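Local structure of uncharacterized protein (Bacteroides eggerthii, 4FTD) at residues A[44-49]-A[103-108]; A[20-25]-A[56-61]. The protein is of unknown function but pairs an immunoglobulin-like domain with a six-bladed beta-propeller, and may have a role in carbohydrate metabolism. All coordinates share one frame; numbering follows the deposited sequence.

Interaction 1: A[44-49]-A[103-108]; sequences INFPRL and MKVRKR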
ATOM      1  N   ILE A  44     -27.369  13.684 -26.791  1.00 51.37           N
ATOM      2  CA  ILE A  44     -27.906  12.408 -26.391  1.00 52.73           C
ATOM      3  C   ILE A  44     -26.725  11.576 -25.896  1.00 51.58           C
ATOM      4  O   ILE A  44     -25.704  11.481 -26.573  1.00 50.57           O
ATOM      5  CB  ILE A  44     -28.605  11.656 -27.547  1.00 51.09           C
ATOM      6  CG1 ILE A  44     -29.725  12.503 -28.226  1.00 46.55           C
ATOM      7  CG2 ILE A  44     -29.169  10.321 -27.029  1.00 47.79           C
ATOM      8  CD1 ILE A  44     -30.133  12.030 -29.628  1.00 39.63           C
ATOM      9  N   ASN A  45     -26.868  11.010 -24.706  1.00 52.70           N
ATOM     10  CA  ASN A  45     -25.894  10.069 -24.136  1.00 58.12           C
ATOM     11  C   ASN A  45     -26.540   8.749 -23.734  1.00 51.64           C
ATOM     12  O   ASN A  45     -27.746   8.654 -23.570  1.00 51.69           O
ATOM     13  CB  ASN A  45     -25.140  10.686 -22.937  1.00 56.68           C
ATOM     14  CG  ASN A  45     -24.150  11.719 -23.383  1.00 59.56           C
ATOM     15  OD1 ASN A  45     -23.039  11.373 -23.748  1.00 61.61           O
ATOM     16  ND2 ASN A  45     -24.593  12.967 -23.497  1.00 62.53           N
ATOM     17  N   PHE A  46     -25.693   7.740 -23.601  1.00 51.53           N
ATOM     18  CA  PHE A  46     -26.077   6.408 -23.159  1.00 50.45           C
ATOM     19  C   PHE A  46     -25.062   5.904 -22.164  1.00 49.10           C
ATOM     20  O   PHE A  46     -23.915   6.330 -22.200  1.00 53.30           O
ATOM     21  CB  PHE A  46     -26.056   5.431 -24.350  1.00 52.37           C
ATOM     22  CG  PHE A  46     -27.037   5.771 -25.423  1.00 49.28           C
ATOM     23  CD1 PHE A  46     -26.675   6.627 -26.458  1.00 47.75           C
ATOM     24  CD2 PHE A  46     -28.322   5.251 -25.390  1.00 50.85           C
ATOM     25  CE1 PHE A  46     -27.591   6.959 -27.462  1.00 49.60           C
ATOM     26  CE2 PHE A  46     -29.250   5.594 -26.367  1.00 50.99           C
ATOM     27  CZ  PHE A  46     -28.879   6.440 -27.406  1.00 49.20           C
ATOM     28  N   PRO A  47     -25.458   4.956 -21.312  1.00 57.73           N
ATOM     29  CA  PRO A  47     -24.414   4.260 -20.533  1.00 56.59           C
ATOM     30  C   PRO A  47     -23.402   3.599 -21.486  1.00 55.88           C
ATOM     31  O   PRO A  47     -23.697   3.338 -22.664  1.00 55.34           O
ATOM     32  CB  PRO A  47     -25.177   3.216 -19.726  1.00 60.28           C
ATOM     33  CG  PRO A  47     -26.616   3.346 -20.073  1.00 67.89           C
ATOM     34  CD  PRO A  47     -26.820   4.527 -20.977  1.00 57.76           C
ATOM     35  N   ARG A  48     -22.198   3.382 -20.996  1.00 56.18           N
ATOM     36  CA  ARG A  48     -21.145   2.806 -21.816  1.00 58.63           C
ATOM     37  C   ARG A  48     -21.567   1.394 -22.232  1.00 53.16           C
ATOM     38  O   ARG A  48     -22.151   0.667 -21.448  1.00 53.26           O
ATOM     39  CB  ARG A  48     -19.814   2.779 -21.061  1.00 59.88           C
ATOM     40  CG  ARG A  48     -19.288   4.167 -20.722  1.00 62.23           C
ATOM     41  CD  ARG A  48     -18.084   4.134 -19.799  1.00 70.07           C
ATOM     42  NE  ARG A  48     -17.473   5.467 -19.752  1.00 74.07           N
ATOM     43  CZ  ARG A  48     -16.645   5.968 -20.683  1.00 77.67           C
ATOM     44  NH1 ARG A  48     -16.253   5.264 -21.759  1.00 76.29           N
ATOM     45  NH2 ARG A  48     -16.177   7.197 -20.537  1.00 72.49           N
ATOM     46  N   LEU A  49     -21.288   1.028 -23.470  1.00 50.85           N
ATOM     47  CA  LEU A  49     -21.700  -0.258 -24.011  1.00 50.85           C
ATOM     48  C   LEU A  49     -20.555  -1.265 -24.005  1.00 54.69           C
ATOM     49  O   LEU A  49     -19.355  -0.898 -24.061  1.00 54.72           O
ATOM     50  CB  LEU A  49     -22.219  -0.072 -25.447  1.00 50.12           C
ATOM     51  CG  LEU A  49     -23.320   0.968 -25.651  1.00 51.38           C
ATOM     52  CD1 LEU A  49     -23.799   0.928 -27.109  1.00 45.87           C
ATOM     53  CD2 LEU A  49     -24.472   0.695 -24.694  1.00 49.56           C
HETATM   54  N   MSE A 103     -25.256  12.865 -30.827  1.00 50.15           N
HETATM   55  CA  MSE A 103     -25.443  11.609 -30.124  1.00 49.24           C
HETATM   56  C   MSE A 103     -24.122  10.887 -29.916  1.00 50.22           C
HETATM   57  O   MSE A 103     -23.491  10.488 -30.881  1.00 48.54           O
HETATM   58  CB  MSE A 103     -26.435  10.724 -30.872  1.00 46.32           C
HETATM   59  CG  MSE A 103     -26.701   9.406 -30.161  1.00 46.45           C
HETATM   60 SE   MSE A 103     -28.199   8.423 -30.939  0.75 49.73          SE
HETATM   61  CE  MSE A 103     -27.367   6.578 -31.106  1.00 51.24           C
ATOM     62  N   LYS A 104     -23.743  10.705 -28.643  1.00 51.28           N
ATOM     63  CA  LYS A 104     -22.464  10.099 -28.277  1.00 52.67           C
ATOM     64  C   LYS A 104     -22.666   8.668 -27.780  1.00 47.60           C
ATOM     65  O   LYS A 104     -23.509   8.421 -26.910  1.00 49.31           O
ATOM     66  CB  LYS A 104     -21.761  10.924 -27.195  1.00 56.76           C
ATOM     67  CG  LYS A 104     -20.332  10.463 -26.879  1.00 59.57           C
ATOM     68  CD  LYS A 104     -19.776  11.172 -25.650  1.00 67.27           C
ATOM     69  CE  LYS A 104     -19.550  12.655 -25.913  1.00 65.94           C
ATOM     70  NZ  LYS A 104     -18.965  13.311 -24.717  1.00 70.27           N
ATOM     71  N   VAL A 105     -21.910   7.739 -28.369  1.00 51.57           N
ATOM     72  CA  VAL A 105     -21.892   6.345 -27.940  1.00 50.21           C
ATOM     73  C   VAL A 105     -20.462   6.049 -27.435  1.00 49.55           C
ATOM     74  O   VAL A 105     -19.485   6.412 -28.098  1.00 58.03           O
ATOM     75  CB  VAL A 105     -22.305   5.357 -29.048  1.00 52.14           C
ATOM     76  CG1 VAL A 105     -22.098   3.929 -28.576  1.00 53.56           C
ATOM     77  CG2 VAL A 105     -23.774   5.561 -29.458  1.00 46.84           C
ATOM     78  N   ARG A 106     -20.387   5.383 -26.277  1.00 54.05           N
ATOM     79  CA  ARG A 106     -19.140   5.110 -25.565  1.00 57.76           C
ATOM     80  C   ARG A 106     -18.966   3.637 -25.215  1.00 54.26           C
ATOM     81  O   ARG A 106     -19.954   2.965 -24.913  1.00 55.41           O
ATOM     82  CB  ARG A 106     -19.150   5.920 -24.276  1.00 60.98           C
ATOM     83  CG  ARG A 106     -19.206   7.417 -24.513  1.00 61.00           C
ATOM     84  CD  ARG A 106     -19.276   8.173 -23.212  1.00 61.13           C
ATOM     85  NE  ARG A 106     -20.549   7.935 -22.539  1.00 61.75           N
ATOM     86  CZ  ARG A 106     -20.739   7.966 -21.223  1.00 61.73           C
ATOM     87  NH1 ARG A 106     -19.736   8.201 -20.396  1.00 65.47           N
ATOM     88  NH2 ARG A 106     -21.944   7.725 -20.715  1.00 68.56           N
ATOM     89  N   LYS A 107     -17.712   3.156 -25.280  1.00 59.57           N
ATOM     90  CA  LYS A 107     -17.344   1.788 -24.905  1.00 55.81           C
ATOM     91  C   LYS A 107     -17.062   1.765 -23.417  1.00 61.07           C
ATOM     92  O   LYS A 107     -16.549   2.746 -22.847  1.00 65.10           O
ATOM     93  CB  LYS A 107     -16.049   1.291 -25.595  1.00 60.31           C
ATOM     94  CG  LYS A 107     -16.094   1.063 -27.103  1.00 62.70           C
ATOM     95  CD  LYS A 107     -14.715   0.729 -27.678  1.00 65.61           C
ATOM     96  CE  LYS A 107     -14.757   0.651 -29.199  1.00 65.01           C
ATOM     97  NZ  LYS A 107     -13.431   0.334 -29.801  1.00 71.40           N
ATOM     98  N   ARG A 108     -17.321   0.622 -22.795  1.00 59.30           N
ATOM     99  CA  ARG A 108     -16.887   0.412 -21.412  1.00 61.48           C
ATOM    100  C   ARG A 108     -15.373   0.386 -21.344  1.00 66.12           C
ATOM    101  O   ARG A 108     -14.724  -0.084 -22.273  1.00 66.10           O
ATOM    102  CB  ARG A 108     -17.437  -0.886 -20.867  1.00 57.95           C
ATOM    103  CG  ARG A 108     -18.921  -0.786 -20.618  1.00 60.67           C
ATOM    104  CD  ARG A 108     -19.475  -2.130 -20.288  1.00 61.25           C
ATOM    105  NE  ARG A 108     -18.849  -2.639 -19.082  1.00 69.45           N
ATOM    106  CZ  ARG A 108     -18.795  -3.920 -18.747  1.00 79.83           C
ATOM    107  NH1 ARG A 108     -19.321  -4.870 -19.531  1.00 76.17           N
ATOM    108  NH2 ARG A 108     -18.202  -4.259 -17.610  1.00 87.07           N
TER
HETATM  109  O   HOH W   1     -22.879   8.444 -24.210  1.00 54.49           O
HETATM  110  O   HOH W   2     -20.942  12.243 -22.121  1.00 77.08           O
HETATM  111  O   HOH W   3     -22.690   5.172 -24.459  1.00 54.29           O

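Interaction 2: A[20-25]-A[56-61]; sequences IKILNA and SALSIE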
ATOM      1  N   ILE A  20     -35.266   7.943 -26.429  1.00 50.01           N
ATOM      2  CA  ILE A  20     -34.489   7.189 -27.405  1.00 49.13           C
ATOM      3  C   ILE A  20     -33.827   5.987 -26.702  1.00 53.94           C
ATOM      4  O   ILE A  20     -33.452   6.048 -25.520  1.00 51.93           O
ATOM      5  CB  ILE A  20     -33.463   8.127 -28.111  1.00 48.26           C
ATOM      6  CG1 ILE A  20     -32.857   7.440 -29.363  1.00 43.94           C
ATOM      7  CG2 ILE A  20     -32.452   8.681 -27.100  1.00 50.72           C
ATOM      8  CD1 ILE A  20     -32.077   8.334 -30.305  1.00 47.55           C
ATOM      9  N   LYS A  21     -33.777   4.881 -27.417  1.00 44.52           N
ATOM     10  CA  LYS A  21     -33.085   3.682 -26.983  1.00 48.55           C
ATOM     11  C   LYS A  21     -32.357   3.042 -28.129  1.00 45.62           C
ATOM     12  O   LYS A  21     -32.806   3.128 -29.297  1.00 43.56           O
ATOM     13  CB  LYS A  21     -33.994   2.655 -26.301  1.00 54.98           C
ATOM     14  CG  LYS A  21     -35.480   2.749 -26.522  1.00 69.28           C
ATOM     15  CD  LYS A  21     -36.187   1.546 -25.894  1.00 64.26           C
ATOM     16  CE  LYS A  21     -37.673   1.786 -25.663  1.00 90.22           C
ATOM     17  NZ  LYS A  21     -38.432   0.541 -25.309  1.00 87.13           N
ATOM     18  N   ILE A  22     -31.230   2.429 -27.785  1.00 42.95           N
ATOM     19  CA  ILE A  22     -30.499   1.525 -28.682  1.00 40.59           C
ATOM     20  C   ILE A  22     -31.062   0.130 -28.377  1.00 47.47           C
ATOM     21  O   ILE A  22     -31.149  -0.273 -27.224  1.00 45.65           O
ATOM     22  CB  ILE A  22     -28.986   1.580 -28.444  1.00 43.62           C
ATOM     23  CG1 ILE A  22     -28.404   2.914 -28.935  1.00 45.03           C
ATOM     24  CG2 ILE A  22     -28.256   0.402 -29.120  1.00 40.11           C
ATOM     25  CD1 ILE A  22     -27.056   3.204 -28.322  1.00 43.96           C
ATOM     26  N   LEU A  23     -31.498  -0.587 -29.399  1.00 41.99           N
ATOM     27  CA  LEU A  23     -32.157  -1.883 -29.189  1.00 41.14           C
ATOM     28  C   LEU A  23     -31.197  -3.080 -29.263  1.00 40.62           C
ATOM     29  O   LEU A  23     -31.517  -4.166 -28.784  1.00 46.33           O
ATOM     30  CB  LEU A  23     -33.278  -2.044 -30.220  1.00 40.76           C
ATOM     31  CG  LEU A  23     -34.362  -0.977 -30.290  1.00 43.15           C
ATOM     32  CD1 LEU A  23     -35.193  -1.281 -31.558  1.00 42.59           C
ATOM     33  CD2 LEU A  23     -35.241  -0.985 -29.030  1.00 45.96           C
ATOM     34  N   ASN A  24     -29.991  -2.881 -29.793  1.00 41.86           N
ATOM     35  CA  ASN A  24     -29.111  -4.024 -30.097  1.00 45.89           C
ATOM     36  C   ASN A  24     -27.653  -3.888 -29.621  1.00 43.43           C
ATOM     37  O   ASN A  24     -26.725  -4.196 -30.360  1.00 47.12           O
ATOM     38  CB  ASN A  24     -29.212  -4.363 -31.596  1.00 44.97           C
ATOM     39  CG  ASN A  24     -28.670  -3.269 -32.501  1.00 44.39           C
ATOM     40  OD1 ASN A  24     -28.559  -2.115 -32.098  1.00 43.49           O
ATOM     41  ND2 ASN A  24     -28.393  -3.620 -33.756  1.00 43.21           N
ATOM     42  N   ALA A  25     -27.484  -3.476 -28.364  1.00 44.94           N
ATOM     43  CA  ALA A  25     -26.161  -3.396 -27.712  1.00 45.90           C
ATOM     44  C   ALA A  25     -25.775  -4.790 -27.237  1.00 48.26           C
ATOM     45  O   ALA A  25     -26.573  -5.725 -27.328  1.00 45.87           O
ATOM     46  CB  ALA A  25     -26.179  -2.400 -26.540  1.00 47.35           C
ATOM     47  N   SER A  56     -21.258  -1.007 -35.750  1.00 59.22           N
ATOM     48  CA  SER A  56     -21.427  -0.611 -37.148  1.00 62.91           C
ATOM     49  C   SER A  56     -22.872  -0.411 -37.594  1.00 62.38           C
ATOM     50  O   SER A  56     -23.110   0.300 -38.579  1.00 54.04           O
ATOM     51  CB  SER A  56     -20.720  -1.613 -38.079  1.00 64.01           C
ATOM     52  OG  SER A  56     -21.436  -2.827 -38.195  1.00 60.99           O
ATOM     53  N   ALA A  57     -23.819  -1.069 -36.924  1.00 54.30           N
ATOM     54  CA  ALA A  57     -25.225  -0.913 -37.232  1.00 51.19           C
ATOM     55  C   ALA A  57     -26.070  -0.949 -35.927  1.00 53.01           C
ATOM     56  O   ALA A  57     -26.618  -1.980 -35.553  1.00 55.63           O
ATOM     57  CB  ALA A  57     -25.689  -1.978 -38.217  1.00 56.63           C
ATOM     58  N   LEU A  58     -26.134   0.188 -35.231  1.00 46.06           N
ATOM     59  CA  LEU A  58     -26.972   0.309 -34.023  1.00 45.86           C
ATOM     60  C   LEU A  58     -28.413   0.658 -34.433  1.00 42.83           C
ATOM     61  O   LEU A  58     -28.657   1.658 -35.118  1.00 44.53           O
ATOM     62  CB  LEU A  58     -26.431   1.361 -33.062  1.00 46.32           C
ATOM     63  CG  LEU A  58     -25.053   1.057 -32.471  1.00 52.09           C
ATOM     64  CD1 LEU A  58     -24.665   2.171 -31.541  1.00 44.13           C
ATOM     65  CD2 LEU A  58     -25.022  -0.281 -31.748  1.00 47.04           C
ATOM     66  N   SER A  59     -29.366  -0.181 -34.035  1.00 41.95           N
ATOM     67  CA  SER A  59     -30.791   0.023 -34.320  1.00 41.40           C
ATOM     68  C   SER A  59     -31.352   0.826 -33.129  1.00 40.71           C
ATOM     69  O   SER A  59     -31.071   0.498 -31.965  1.00 41.29           O
ATOM     70  CB  SER A  59     -31.544  -1.310 -34.500  1.00 43.53           C
ATOM     71  OG  SER A  59     -31.255  -1.894 -35.779  1.00 43.41           O
ATOM     72  N   ILE A  60     -32.120   1.867 -33.429  1.00 43.30           N
ATOM     73  CA  ILE A  60     -32.651   2.768 -32.421  1.00 41.71           C
ATOM     74  C   ILE A  60     -34.159   2.861 -32.541  1.00 47.66           C
ATOM     75  O   ILE A  60     -34.723   2.605 -33.583  1.00 43.40           O
ATOM     76  CB  ILE A  60     -32.020   4.190 -32.511  1.00 45.37           C
ATOM     77  CG1 ILE A  60     -32.326   4.849 -33.856  1.00 52.30           C
ATOM     78  CG2 ILE A  60     -30.488   4.135 -32.288  1.00 43.37           C
ATOM     79  CD1 ILE A  60     -32.089   6.346 -33.863  1.00 53.81           C
ATOM     80  N   GLU A  61     -34.790   3.246 -31.448  1.00 45.92           N
ATOM     81  CA  GLU A  61     -36.217   3.490 -31.394  1.00 45.77           C
ATOM     82  C   GLU A  61     -36.399   4.759 -30.613  1.00 50.74           C
ATOM     83  O   GLU A  61     -35.777   4.924 -29.562  1.00 49.02           O
ATOM     84  CB  GLU A  61     -36.904   2.331 -30.678  1.00 46.18           C
ATOM     85  CG  GLU A  61     -38.402   2.383 -30.601  1.00 67.21           C
ATOM     86  CD  GLU A  61     -38.921   1.124 -29.910  1.00 83.67           C
ATOM     87  OE1 GLU A  61     -39.002   0.049 -30.564  1.00 78.48           O
ATOM     88  OE2 GLU A  61     -39.213   1.211 -28.697  1.00 72.52           O
TER

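Interaction 1: A[44-49]-A[103-108]
The guanidinium of Arg-106 has CG of Arg-48 over the centre of one face, 4.0 Å above the plane, a water over the opposite face, offset toward the rim, and O of Phe-46 near its edge. Arg-106 NH2 donates to Phe-46 O at 2.8 Å, tilted 31° from the carbonyl plane, and is salt-bridged to the C-terminal carboxylate of Asp-453. In this immunoglobulin-like domain, parallel strands 43-45 and 98-106 part after Ile-44 and Met-103; Leu-49 and Lys-107 bridge again, the register shifted by one. The arginine side chains meet where the segments rejoin, crossing at about a right angle, guanidinium planes 58° apart. Their like charges are close (Arg-48 NE to Arg-106 NH1, 3.6 Å), and Asp-453 pairs weakly with Arg-48 NE. Arg-48 NH1 donates to Lys-107 O at 2.8 Å, in its guanidinium plane. An alanine at Arg-48 would probably leave Lys-107 O without this donor and one face of Arg-106 without aliphatic cover. At the edge of the Phe-46 ring stand Lys-104 O and, from the selenomethionine Met-103, CG and SE, Met-103 SE lying 5.1 Å from the Phe-46 ring centroid in a Met-aromatic contact. This CG, anti to the backbone N (chi1 -178°), touches both Phe-46 CE1 and Ile-44 CB. A water accepting from Phe-46 N and Arg-106 NE spans the segments where they part. Leu-49 CD1 packs on Val-105 CG1 at 3.7 Å.

Interaction 2: A[20-25]-A[56-61]
Lys-21 and Glu-61 lie side by side and point the same way, an antiparallel hydrogen-bonded pair whose side chains run together on one face of the sheet. Strands 17-22 and 58-64 are antiparallel neighbours within the sheet of the immunoglobulin-like domain. CG of Glu-61 is anti to the backbone N (chi1 -177°), and both chains are extended beyond CG; their ends meet in a salt bridge of 3.5 Å between Lys-21 NZ and Glu-61 OE2. Leu-23 approaches the same glutamate differently, crossing it at about a right angle with both methyl groups near Glu-61 CB. On the other face, Ile-22 and Ile-60 form a non-hydrogen-bonded pair and cross obliquely, Ile-22 CG1 lying 4.1 Å from Ile-60 CG2. The CD1 atoms of Ile-22 and Ile-20 reach different neighbours: CD1 of Ile-22 meets CD1 of Leu-58, and CD1 of Ile-20 meets CD1 of Ile-60. These four side chains make an apolar surface, extended by Met-103 against Ile-20 and Ile-60. After the corner at Leu-23, Asn-24 takes over from the backbone. Its CG sits between the backbone N and the carbonyl carbon (chi1 66°), and the amide holds segment 56-61 at two points. Asn-24 OD1 accepts from Ser-59 N at 2.9 Å, the donor standing 38° above the amide carbonyl plane, while Asn-24 ND2 donates to Ala-57 O at 3.0 Å.

In the fold
Interactions 1 and 2 interleave along the chain, their segments coming in the order 20-25, 44-49, 56-61, 103-108. The centres of the two contacts are 11 Å apart. Both belong to the mixed sheet of the immunoglobulin-like domain, where strand 31-38 separates strand 43-45 from strand 17-22. The interactions meet through apolar side chains: Ile-44 CG2 lies 3.7 Å from Ile-20 CG2, and Phe-46 CE2 3.8 Å from Ile-22 CD1. The two contacts thus share one apolar layer formed by strands from both the beginning and the end of the domain, while the propeller blades follow in the chain.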